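PDB 6TZ0: RNA-dependent RNA Polymerase, which catalyses RNA-directed RNA synthesis, probably making plus strands by fully conservative transcription and complementary minus strands during replication of the viral genome. Local coordinates for residues Q394-S399 / L655-E660; Q509-N514 / H647-L652; L661-A664 / K668-C671; T674-I677 / I682-I685; E684-N689 / D695-N700. One frame throughout, in Å; residues are numbered along the deposited sequence.

In the fold
All five contacts belong to the central polymerase domain. Contacts 1, 2 and 3 share helix 644-665: contact 2 meets its beginning, contact 1 its middle and contact 3 its last turn and exit. Along the chain contact 2 is nested within the loop closed by contact 1; contacts 3 and 4 follow in series, and contact 5 begins on the strand where contact 4 ends. Contact 4 is the hairpin of strands 672-677 and 682-687, and contact 5 packs the second strand on helix 690-705. Centres of contacts 3 and 5 are about 10 Å apart, those of contacts 2 and 3 about 21 Å. Together they outline part of a polymerase palm: helices 644-665 and 690-705 beside the sheet whose hairpin turn carries Asp680 and Asp681.

Contact 1 of 5, residues Q394-S399 / L655-E660; sequences QSYLSS and LVRGNE
Arg657 sets its CB almost exactly over the middle of the Tyr396 ring, and here the two helices are packed most closely. The CB lies 3.3 Å from the ring centroid and 2° off the ring normal, a CH-pi contact. With CG beside the backbone N (chi1 -67°), the arginine runs alongside the tyrosine and Arg657 CG lies 3.7 Å from Tyr396 CZ; the bend at chi2 then leads the guanidinium away. Beside this CH-pi contact the backbones come near, consistent with the absence of a side chain at Gly658: Tyr396 CB is 3.8 Å from Gly658 N, and the Tyr396 and Gly658 CA atoms are 4.9 Å apart. The glycine lies on helix 644-665, the long helix that carries motif B in a polymerase palm, and helix 389-397 rests against it at this point. Toward the exposed Ser395 the packing is looser. Its OG approaches Gly658 CA at 4.0 Å while bonding back to Ile392 O in its own helix. The guanidinium of Arg657 forms a salt bridge along its own helix, in which NH1 is 2.9 Å from Glu660 OE1 and uses the syn lone pair of that oxygen.

Contact 2 of 5, residues Q509-N514 / H647-L652; sequences QIYDLN and HHTVLL
Tyr511 presents its ring edge to Thr649, with Tyr511 CE1 3.6 Å from Thr649 CG2 and the methyl near the ring plane. The two side chains cross at about a right angle. The second touch is methyl to methyl: Ile510 CG2 meets Val650 CG2 at 3.8 Å. No hydrogen bond spans the contact. Tyr511 OH, for instance, stays 3.8 Å from Thr649 OG1, whose hydroxyl is bonded instead to Ser645 O one helical turn earlier. That bond probably helps to fix the threonine's rotation: with OG1 beside the backbone N (chi1 -57°), CG2 is the branch that faces the ring. In the next shell Leu397 touches both Ile510 and Val650, Phe566 of helix 557-573 packs on Ile510, and Tyr563 of the same helix packs on Val650. Ala517 and Gln519 also touch Tyr511. The loop that follows helix 501-508 is thus fitted against helix 644-665 by largely apolar contacts, their nearest CA atoms (Ile510 and Val650) 7.9 Å apart. Thr649's side chain is about 9 Å from those of the metal-binding Asp680 and Asp681, as expected for the early turns of the motif B helix beside a polymerase catalytic centre.

Contact 3 of 5, residues L661-A664 / K668-C671; sequences LKRA and KNSC
Arg663 and Lys668 send their side chains across each other at about a right angle, so that the lysine's CB comes over the flat guanidinium of Arg663. Lys668 CB lies over one face of that group, toward its rim, 3.9 Å from Arg663 NH2. The guanidinium edge is turned to the backbone of Asn669. A bend at chi3 (57°) swings the guanidinium round so that NH2 donates to Asn669 O at 3.2 Å, with the oxygen close to the guanidinium plane and an N-H...O angle of 151°. Arg663 NE also points to this carbonyl, but the bond is weak at 3.4 Å. The backbone adds a further link: Lys668 N donates to Arg663 O at 2.8 Å, a bond reaching back five residues, of the 6→1 kind found in Schellman motifs. Next to it Ala664 CA makes a CA-H...O contact with Lys668 O at 3.5 Å. The chain therefore folds back on the last turn of helix 644-665 before entering strand 672-677. Beyond the contact, Arg663 packs on His696 of helix 690-705 and forms a long, weak ion pair with Asp695. Arg663 NH1 and Lys668 NZ, 4.9 Å apart, may disfavour one another slightly; the carbonyl dipole of Asn669 and the long, weak pairing with Asp695 would probably stabilise the arginine's charge.

Contact 4 of 5, residues T674-I677 / I682-I685; sequences TIKI and IMEI
Ile682 starts the returning strand opposite Ile677 in a non-hydrogen-bonded antiparallel pair, the side chains side by side and Ile682 CG2 4.1 Å from Ile677 CG1. Both sit on Leu652 of helix 644-665, and Ile682 also touches Val548, which belongs to a magnesium site. Met683 follows in a hydrogen-bonded pair with Lys676: Met683 N donates to Lys676 O at 3.0 Å and Lys676 N to Met683 O at 3.2 Å. The same Met683 O receives a CA-H...O contact from Ile675. On the face opposite Ile677 and Ile682, Met683 curls at chi3 (75°) and brings CE to 3.7 Å from Lys676 CG. Glu684 returns to the face of Ile675, Ile677 and Ile682, and its CG packs on Ile675 CG2 at 3.8 Å. Ile685 N donates to Thr674 O at 3.2 Å, though this end of the pairing is loose; on the Met683 face Ile685 CD1 lies 3.5 Å from Thr674 OG1. The strand axes run 4.8 Å apart at 173°. This is the motif C hairpin of the palm, whose turn carries the metal-binding Asp680 and Asp681. Three main-chain hydrogen bonds join the strands while the side chains meet mostly through methyl and methylene groups, and the NZ of Lys676 hydrogen-bonds to Asp515 O, which implies a hairpin held mainly by main-chain bonds and apolar contact.

Contact 5 of 5, residues E684-N689 / D695-N700; sequences EIFQGN and DHAVSN
Phe686, whose CB points toward the helix, keeps CG beside its backbone N (chi1 -58°), which carries the ring to His696; the histidine, with its CG anti to the backbone N, turns an imidazole face to meet it. Strand 682-687 and helix 690-705 lie together in the palm; the chain goes on to strand 711-716, on the far side of strand 541-548 in the same antiparallel sheet. The axes of strand 684-687 and helix 695-700 pass 9.9 Å apart and run roughly antiparallel at 151°. Phe686 CE1 lies over the His696 ring, off-centre, 3.5 Å from ND1. The rings meet obliquely, their planes at 59° and their centroids 5.0 Å apart. His696 ND1 itself takes part in a weak hydrogen bond with Cys671 N, just before strand 672-677. Ala697 supplies an apolar neighbour, its CB 3.9 Å from Phe686 CE2. One turn beyond His696, Asn700 comes from the opposite direction and nearly coplanar with the phenyl ring. Asn700 OD1 is held by Asn659 ND2 of helix 644-665, leaving the amide nitrogen on the phenylalanine side. Asn700 ND2 comes no nearer than 3.7 Å to the carboxylate oxygens of Glu684 and makes no hydrogen bond to them; instead Asn700 ND2 rests at the ring edge, 3.3 Å from Phe686 CZ.

Contact 1 of 5, residues Q394-S399 / L655-E660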
# COMPACT_ATOMS: atom_id res chain seq x y z
N GLN A 394 -10.27 24.62 -0.64
CA GLN A 394 -11.50 24.48 -1.40
C GLN A 394 -11.66 25.54 -2.48
O GLN A 394 -12.37 25.28 -3.45
CB GLN A 394 -12.72 24.48 -0.49
CG GLN A 394 -12.84 23.23 0.33
CD GLN A 394 -12.86 21.99 -0.53
OE1 GLN A 394 -11.95 21.17 -0.47
NE2 GLN A 394 -13.89 21.86 -1.36
N SER A 395 -11.00 26.70 -2.35
CA SER A 395 -11.08 27.71 -3.40
C SER A 395 -10.46 27.22 -4.71
O SER A 395 -10.90 27.64 -5.78
CB SER A 395 -10.39 28.99 -2.94
OG SER A 395 -9.00 28.80 -2.82
N TYR A 396 -9.49 26.33 -4.63
CA TYR A 396 -8.95 25.71 -5.83
C TYR A 396 -9.67 24.42 -6.18
O TYR A 396 -9.91 24.16 -7.36
CB TYR A 396 -7.46 25.44 -5.66
CG TYR A 396 -6.82 24.81 -6.86
CD1 TYR A 396 -6.60 25.54 -8.02
CD2 TYR A 396 -6.41 23.48 -6.83
CE1 TYR A 396 -6.01 24.96 -9.12
CE2 TYR A 396 -5.82 22.90 -7.92
CZ TYR A 396 -5.62 23.64 -9.06
OH TYR A 396 -5.03 23.05 -10.15
N LEU A 397 -10.04 23.60 -5.19
CA LEU A 397 -10.62 22.30 -5.50
C LEU A 397 -12.08 22.37 -5.94
O LEU A 397 -12.52 21.47 -6.66
CB LEU A 397 -10.50 21.38 -4.29
CG LEU A 397 -9.10 20.89 -3.92
CD1 LEU A 397 -9.15 20.12 -2.62
CD2 LEU A 397 -8.54 20.03 -5.04
N SER A 398 -12.83 23.40 -5.55
CA SER A 398 -14.25 23.45 -5.87
C SER A 398 -14.53 23.78 -7.33
O SER A 398 -15.68 23.66 -7.76
CB SER A 398 -14.93 24.47 -4.97
OG SER A 398 -14.45 25.78 -5.23
N SER A 399 -13.52 24.20 -8.09
CA SER A 399 -13.69 24.42 -9.51
C SER A 399 -13.57 23.15 -10.34
O SER A 399 -13.76 23.21 -11.55
CB SER A 399 -12.68 25.46 -9.98
OG SER A 399 -11.36 25.00 -9.77
N LEU A 655 -3.75 22.83 -1.32
CA LEU A 655 -3.16 23.86 -0.47
C LEU A 655 -2.22 24.77 -1.26
O LEU A 655 -2.27 25.99 -1.10
CB LEU A 655 -2.41 23.24 0.70
CG LEU A 655 -3.16 22.54 1.83
CD1 LEU A 655 -2.15 21.95 2.80
CD2 LEU A 655 -4.09 23.48 2.54
N VAL A 656 -1.39 24.20 -2.14
CA VAL A 656 -0.42 25.02 -2.87
C VAL A 656 -1.12 25.92 -3.90
O VAL A 656 -0.89 27.14 -3.94
CB VAL A 656 0.65 24.13 -3.51
CG1 VAL A 656 1.53 24.94 -4.44
CG2 VAL A 656 1.51 23.52 -2.44
N ARG A 657 -1.98 25.33 -4.74
CA ARG A 657 -2.62 26.14 -5.77
C ARG A 657 -3.65 27.11 -5.19
O ARG A 657 -3.83 28.22 -5.72
CB ARG A 657 -3.26 25.22 -6.80
CG ARG A 657 -2.27 24.42 -7.61
CD ARG A 657 -1.52 25.32 -8.57
NE ARG A 657 -0.68 24.57 -9.49
CZ ARG A 657 0.11 25.13 -10.39
NH1 ARG A 657 0.17 26.45 -10.49
NH2 ARG A 657 0.85 24.38 -11.19
N GLY A 658 -4.30 26.75 -4.08
CA GLY A 658 -5.16 27.70 -3.42
C GLY A 658 -4.40 28.80 -2.72
O GLY A 658 -4.93 29.91 -2.58
N ASN A 659 -3.17 28.54 -2.29
CA ASN A 659 -2.35 29.63 -1.78
C ASN A 659 -1.96 30.58 -2.89
O ASN A 659 -1.84 31.79 -2.67
CB ASN A 659 -1.10 29.10 -1.09
CG ASN A 659 -0.44 30.13 -0.22
OD1 ASN A 659 -1.00 31.19 0.04
ND2 ASN A 659 0.77 29.85 0.21
N GLU A 660 -1.75 30.05 -4.10
CA GLU A 660 -1.50 30.90 -5.26
C GLU A 660 -2.70 31.82 -5.54
O GLU A 660 -2.54 33.03 -5.73
CB GLU A 660 -1.18 30.02 -6.47
CG GLU A 660 -0.78 30.76 -7.73
CD GLU A 660 -0.34 29.83 -8.83
OE1 GLU A 660 -0.39 28.60 -8.63
OE2 GLU A 660 0.08 30.31 -9.90

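Contact 2 of 5, residues Q509-N514 / H647-L652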
# COMPACT_ATOMS: atom_id res chain seq x y z
N GLN A 509 -9.96 11.08 -10.33
CA GLN A 509 -10.31 11.71 -11.59
C GLN A 509 -9.61 13.05 -11.79
O GLN A 509 -9.56 13.53 -12.93
CB GLN A 509 -11.82 11.91 -11.68
CG GLN A 509 -12.61 10.64 -11.55
CD GLN A 509 -12.31 9.63 -12.63
OE1 GLN A 509 -12.12 9.98 -13.79
NE2 GLN A 509 -12.28 8.37 -12.25
N ILE A 510 -9.07 13.66 -10.74
CA ILE A 510 -8.45 14.98 -10.86
C ILE A 510 -7.07 14.90 -11.51
O ILE A 510 -6.54 15.92 -11.95
CB ILE A 510 -8.41 15.66 -9.48
CG1 ILE A 510 -8.29 17.18 -9.61
CG2 ILE A 510 -7.25 15.15 -8.66
CD1 ILE A 510 -8.57 17.95 -8.35
N TYR A 511 -6.49 13.70 -11.61
CA TYR A 511 -5.20 13.56 -12.28
C TYR A 511 -5.31 13.80 -13.78
O TYR A 511 -4.31 14.18 -14.40
CB TYR A 511 -4.60 12.17 -12.07
CG TYR A 511 -4.31 11.80 -10.64
CD1 TYR A 511 -3.40 12.52 -9.90
CD2 TYR A 511 -4.86 10.67 -10.08
CE1 TYR A 511 -3.10 12.17 -8.61
CE2 TYR A 511 -4.56 10.31 -8.78
CZ TYR A 511 -3.68 11.07 -8.06
OH TYR A 511 -3.37 10.72 -6.77
N ASP A 512 -6.48 13.59 -14.36
CA ASP A 512 -6.70 13.83 -15.78
C ASP A 512 -7.09 15.27 -16.07
O ASP A 512 -7.40 15.59 -17.22
CB ASP A 512 -7.79 12.90 -16.30
CG ASP A 512 -7.37 11.45 -16.25
OD1 ASP A 512 -6.16 11.17 -16.35
OD2 ASP A 512 -8.26 10.59 -16.10
N LEU A 513 -7.07 16.15 -15.07
CA LEU A 513 -7.52 17.51 -15.24
C LEU A 513 -6.43 18.54 -14.95
O LEU A 513 -6.66 19.73 -15.16
CB LEU A 513 -8.72 17.78 -14.33
CG LEU A 513 -9.95 16.91 -14.58
CD1 LEU A 513 -11.00 17.26 -13.56
CD2 LEU A 513 -10.48 17.10 -15.97
N ASN A 514 -5.27 18.11 -14.46
CA ASN A 514 -4.17 18.99 -14.16
C ASN A 514 -2.88 18.37 -14.67
O ASN A 514 -2.87 17.29 -15.26
CB ASN A 514 -4.03 19.25 -12.66
CG ASN A 514 -5.16 20.04 -12.10
OD1 ASN A 514 -5.88 19.58 -11.22
ND2 ASN A 514 -5.33 21.26 -12.60
N HIS A 647 -5.28 10.92 -1.48
CA HIS A 647 -5.61 11.87 -0.43
C HIS A 647 -4.51 12.92 -0.26
O HIS A 647 -4.78 14.12 -0.31
CB HIS A 647 -5.85 11.15 0.89
CG HIS A 647 -6.15 12.06 2.03
ND1 HIS A 647 -5.17 12.63 2.81
CD2 HIS A 647 -7.32 12.50 2.53
CE1 HIS A 647 -5.73 13.39 3.73
NE2 HIS A 647 -7.03 13.33 3.59
N HIS A 648 -3.27 12.46 -0.07
CA HIS A 648 -2.17 13.39 0.15
C HIS A 648 -1.87 14.20 -1.09
O HIS A 648 -1.58 15.40 -0.99
CB HIS A 648 -0.93 12.63 0.61
CG HIS A 648 -1.14 11.83 1.86
ND1 HIS A 648 -1.43 12.40 3.08
CD2 HIS A 648 -1.05 10.50 2.09
CE1 HIS A 648 -1.54 11.46 4.00
NE2 HIS A 648 -1.32 10.30 3.42
N THR A 649 -2.02 13.60 -2.28
CA THR A 649 -1.78 14.32 -3.52
C THR A 649 -2.80 15.44 -3.73
O THR A 649 -2.42 16.59 -4.01
CB THR A 649 -1.82 13.35 -4.70
OG1 THR A 649 -0.85 12.32 -4.49
CG2 THR A 649 -1.50 14.08 -5.97
N VAL A 650 -4.09 15.12 -3.56
CA VAL A 650 -5.15 16.10 -3.72
C VAL A 650 -5.04 17.21 -2.69
O VAL A 650 -5.13 18.40 -3.02
CB VAL A 650 -6.53 15.41 -3.66
CG1 VAL A 650 -7.64 16.40 -3.48
CG2 VAL A 650 -6.78 14.65 -4.95
N LEU A 651 -4.77 16.85 -1.43
CA LEU A 651 -4.69 17.84 -0.36
C LEU A 651 -3.51 18.79 -0.54
O LEU A 651 -3.64 20.00 -0.34
CB LEU A 651 -4.63 17.13 0.99
CG LEU A 651 -4.68 17.91 2.30
CD1 LEU A 651 -5.45 17.11 3.30
CD2 LEU A 651 -3.31 18.15 2.86
N LEU A 652 -2.35 18.26 -0.94
CA LEU A 652 -1.18 19.13 -1.09
C LEU A 652 -1.30 20.02 -2.31
O LEU A 652 -0.93 21.20 -2.26
CB LEU A 652 0.09 18.28 -1.13
CG LEU A 652 0.47 17.66 0.20
CD1 LEU A 652 1.59 16.65 -0.00
CD2 LEU A 652 0.88 18.73 1.18

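Contact 3 of 5, residues L661-A664 / K668-C671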
# COMPACT_ATOMS: atom_id res chain seq x y z
N LEU A 661 -3.91 31.25 -5.51
CA LEU A 661 -5.13 32.06 -5.69
C LEU A 661 -5.33 33.06 -4.56
O LEU A 661 -5.80 34.18 -4.79
CB LEU A 661 -6.35 31.15 -5.79
CG LEU A 661 -6.46 30.20 -6.97
CD1 LEU A 661 -7.71 29.36 -6.83
CD2 LEU A 661 -6.46 30.98 -8.26
N LYS A 662 -4.99 32.67 -3.33
CA LYS A 662 -5.16 33.55 -2.17
C LYS A 662 -4.19 34.72 -2.21
O LYS A 662 -4.57 35.85 -1.87
CB LYS A 662 -4.96 32.73 -0.89
CG LYS A 662 -5.13 33.48 0.40
CD LYS A 662 -6.57 33.88 0.61
CE LYS A 662 -6.80 34.36 2.03
NZ LYS A 662 -6.06 35.61 2.36
N ARG A 663 -2.95 34.47 -2.64
CA ARG A 663 -2.01 35.56 -2.85
C ARG A 663 -2.45 36.47 -3.98
O ARG A 663 -2.21 37.68 -3.93
CB ARG A 663 -0.62 35.00 -3.14
CG ARG A 663 0.09 34.45 -1.94
CD ARG A 663 1.37 33.81 -2.39
NE ARG A 663 2.23 34.73 -3.12
CZ ARG A 663 3.12 35.53 -2.56
NH1 ARG A 663 3.27 35.55 -1.24
NH2 ARG A 663 3.86 36.33 -3.32
N ALA A 664 -3.08 35.91 -5.02
CA ALA A 664 -3.62 36.74 -6.08
C ALA A 664 -4.73 37.65 -5.57
O ALA A 664 -4.79 38.83 -5.93
CB ALA A 664 -4.13 35.87 -7.23
N LYS A 668 -0.93 40.06 -4.47
CA LYS A 668 0.45 39.64 -4.61
C LYS A 668 0.59 38.72 -5.81
O LYS A 668 -0.31 37.96 -6.13
CB LYS A 668 0.93 38.92 -3.35
CG LYS A 668 0.94 39.80 -2.14
CD LYS A 668 1.34 39.05 -0.89
CE LYS A 668 1.28 39.96 0.32
NZ LYS A 668 1.65 39.25 1.56
N ASN A 669 1.74 38.80 -6.46
CA ASN A 669 1.95 38.00 -7.66
C ASN A 669 2.24 36.55 -7.30
O ASN A 669 2.44 36.19 -6.14
CB ASN A 669 3.08 38.59 -8.50
CG ASN A 669 4.39 38.73 -7.73
OD1 ASN A 669 4.46 38.47 -6.54
ND2 ASN A 669 5.44 39.10 -8.44
N SER A 670 2.27 35.70 -8.31
CA SER A 670 2.76 34.35 -8.18
C SER A 670 3.97 34.19 -9.08
O SER A 670 3.98 34.66 -10.22
CB SER A 670 1.71 33.32 -8.56
OG SER A 670 1.48 33.30 -9.95
N CYS A 671 5.01 33.55 -8.56
CA CYS A 671 6.18 33.21 -9.34
C CYS A 671 6.29 31.71 -9.56
O CYS A 671 7.30 31.24 -10.10
CB CYS A 671 7.43 33.76 -8.66
SG CYS A 671 7.65 33.10 -7.03

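Contact 4 of 5, residues T674-I677 / I682-I685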
# COMPACT_ATOMS: atom_id res chain seq x y z
N THR A 674 5.84 25.31 -11.88
CA THR A 674 5.25 23.98 -11.81
C THR A 674 5.39 23.44 -10.40
O THR A 674 6.28 23.84 -9.64
CB THR A 674 5.90 22.97 -12.79
OG1 THR A 674 7.31 22.88 -12.53
CG2 THR A 674 5.66 23.33 -14.25
N ILE A 675 4.49 22.53 -10.05
CA ILE A 675 4.65 21.67 -8.88
C ILE A 675 4.40 20.24 -9.31
O ILE A 675 3.62 19.98 -10.23
CB ILE A 675 3.73 22.06 -7.69
CG1 ILE A 675 2.26 22.02 -8.09
CG2 ILE A 675 4.07 23.42 -7.14
CD1 ILE A 675 1.32 22.07 -6.91
N LYS A 676 5.09 19.30 -8.66
CA LYS A 676 4.87 17.87 -8.87
C LYS A 676 4.73 17.20 -7.51
O LYS A 676 5.56 17.41 -6.63
CB LYS A 676 6.00 17.23 -9.67
CG LYS A 676 6.05 17.67 -11.11
CD LYS A 676 4.84 17.16 -11.85
CE LYS A 676 4.88 17.55 -13.31
NZ LYS A 676 3.67 17.09 -14.04
N ILE A 677 3.66 16.42 -7.34
CA ILE A 677 3.31 15.81 -6.06
C ILE A 677 2.98 14.34 -6.28
O ILE A 677 2.29 14.00 -7.25
CB ILE A 677 2.13 16.56 -5.40
CG1 ILE A 677 2.53 17.98 -5.03
CG2 ILE A 677 1.67 15.88 -4.13
CD1 ILE A 677 1.39 18.85 -4.65
N ILE A 682 6.65 16.86 -2.33
CA ILE A 682 6.28 18.06 -3.05
C ILE A 682 7.55 18.59 -3.72
O ILE A 682 8.63 18.54 -3.13
CB ILE A 682 5.67 19.14 -2.12
CG1 ILE A 682 4.55 18.57 -1.26
CG2 ILE A 682 5.11 20.31 -2.90
CD1 ILE A 682 4.97 18.24 0.16
N MET A 683 7.42 19.06 -4.95
CA MET A 683 8.53 19.66 -5.68
C MET A 683 8.07 20.99 -6.27
O MET A 683 7.38 21.00 -7.29
CB MET A 683 9.04 18.73 -6.76
CG MET A 683 10.23 19.27 -7.50
SD MET A 683 10.79 18.19 -8.81
CE MET A 683 9.54 18.48 -10.04
N GLU A 684 8.46 22.10 -5.67
CA GLU A 684 8.04 23.42 -6.10
C GLU A 684 9.17 24.11 -6.86
O GLU A 684 10.33 24.08 -6.44
CB GLU A 684 7.63 24.28 -4.91
CG GLU A 684 6.41 23.77 -4.20
CD GLU A 684 6.10 24.55 -2.96
OE1 GLU A 684 6.95 25.37 -2.55
OE2 GLU A 684 5.01 24.36 -2.38
N ILE A 685 8.82 24.74 -7.98
CA ILE A 685 9.76 25.50 -8.79
C ILE A 685 9.22 26.91 -8.95
O ILE A 685 8.13 27.10 -9.51
CB ILE A 685 10.00 24.84 -10.16
CG1 ILE A 685 10.62 23.45 -9.98
CG2 ILE A 685 10.93 25.67 -10.98
CD1 ILE A 685 10.60 22.62 -11.23

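Contact 5 of 5, residues E684-N689 / D695-N700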
# COMPACT_ATOMS: atom_id res chain seq x y z
N GLU A 684 8.46 22.10 -5.67
CA GLU A 684 8.04 23.42 -6.10
C GLU A 684 9.17 24.11 -6.86
O GLU A 684 10.33 24.08 -6.44
CB GLU A 684 7.63 24.28 -4.91
CG GLU A 684 6.41 23.77 -4.20
CD GLU A 684 6.10 24.55 -2.96
OE1 GLU A 684 6.95 25.37 -2.55
OE2 GLU A 684 5.01 24.36 -2.38
N ILE A 685 8.82 24.74 -7.98
CA ILE A 685 9.76 25.50 -8.79
C ILE A 685 9.22 26.91 -8.95
O ILE A 685 8.13 27.10 -9.51
CB ILE A 685 10.00 24.84 -10.16
CG1 ILE A 685 10.62 23.45 -9.98
CG2 ILE A 685 10.93 25.67 -10.98
CD1 ILE A 685 10.60 22.62 -11.23
N PHE A 686 9.97 27.89 -8.47
CA PHE A 686 9.62 29.30 -8.56
C PHE A 686 10.59 29.99 -9.50
O PHE A 686 11.77 29.64 -9.54
CB PHE A 686 9.69 29.96 -7.19
CG PHE A 686 8.81 29.34 -6.16
CD1 PHE A 686 7.46 29.63 -6.11
CD2 PHE A 686 9.33 28.45 -5.24
CE1 PHE A 686 6.65 29.05 -5.16
CE2 PHE A 686 8.53 27.87 -4.29
CZ PHE A 686 7.19 28.17 -4.25
N GLN A 687 10.12 30.98 -10.25
CA GLN A 687 11.00 31.74 -11.13
C GLN A 687 10.69 33.23 -11.03
O GLN A 687 9.54 33.64 -11.18
CB GLN A 687 10.87 31.28 -12.59
CG GLN A 687 11.90 31.91 -13.51
CD GLN A 687 11.84 31.36 -14.92
OE1 GLN A 687 10.95 30.60 -15.27
NE2 GLN A 687 12.83 31.72 -15.73
N GLY A 688 11.73 34.03 -10.81
CA GLY A 688 11.59 35.47 -10.74
C GLY A 688 12.76 36.12 -10.03
O GLY A 688 13.90 35.73 -10.24
N ASN A 689 12.49 37.14 -9.22
CA ASN A 689 13.51 37.74 -8.38
C ASN A 689 13.64 36.96 -7.09
O ASN A 689 12.80 36.13 -6.75
CB ASN A 689 13.17 39.19 -8.06
CG ASN A 689 13.38 40.11 -9.24
OD1 ASN A 689 14.41 40.03 -9.92
ND2 ASN A 689 12.41 40.97 -9.51
N ASP A 695 9.38 35.28 -0.88
CA ASP A 695 8.08 35.58 -0.30
C ASP A 695 7.07 34.46 -0.57
O ASP A 695 6.36 34.02 0.34
CB ASP A 695 7.56 36.91 -0.85
CG ASP A 695 6.37 37.46 -0.08
OD1 ASP A 695 5.94 36.87 0.93
OD2 ASP A 695 5.84 38.51 -0.50
N HIS A 696 7.06 33.96 -1.80
CA HIS A 696 6.07 32.95 -2.17
C HIS A 696 6.40 31.60 -1.53
O HIS A 696 5.49 30.87 -1.10
CB HIS A 696 6.00 32.87 -3.69
CG HIS A 696 4.81 32.14 -4.22
ND1 HIS A 696 4.62 31.92 -5.56
CD2 HIS A 696 3.76 31.57 -3.59
CE1 HIS A 696 3.50 31.26 -5.75
NE2 HIS A 696 2.96 31.03 -4.57
N ALA A 697 7.69 31.27 -1.40
CA ALA A 697 8.07 30.02 -0.76
C ALA A 697 7.81 30.05 0.74
O ALA A 697 7.36 29.05 1.32
CB ALA A 697 9.54 29.72 -1.05
N VAL A 698 8.05 31.20 1.39
CA VAL A 698 7.74 31.33 2.81
C VAL A 698 6.24 31.27 3.04
O VAL A 698 5.78 30.69 4.03
CB VAL A 698 8.39 32.62 3.35
CG1 VAL A 698 7.87 33.00 4.72
CG2 VAL A 698 9.88 32.42 3.47
N SER A 699 5.44 31.81 2.11
CA SER A 699 3.99 31.74 2.27
C SER A 699 3.47 30.32 2.11
O SER A 699 2.55 29.91 2.82
CB SER A 699 3.31 32.68 1.28
OG SER A 699 3.51 32.23 -0.05
N ASN A 700 4.06 29.54 1.19
CA ASN A 700 3.68 28.13 1.06
C ASN A 700 4.08 27.33 2.29
O ASN A 700 3.32 26.46 2.74
CB ASN A 700 4.31 27.51 -0.17
CG ASN A 700 3.63 27.91 -1.44
OD1 ASN A 700 2.41 28.07 -1.48
ND2 ASN A 700 4.40 28.05 -2.51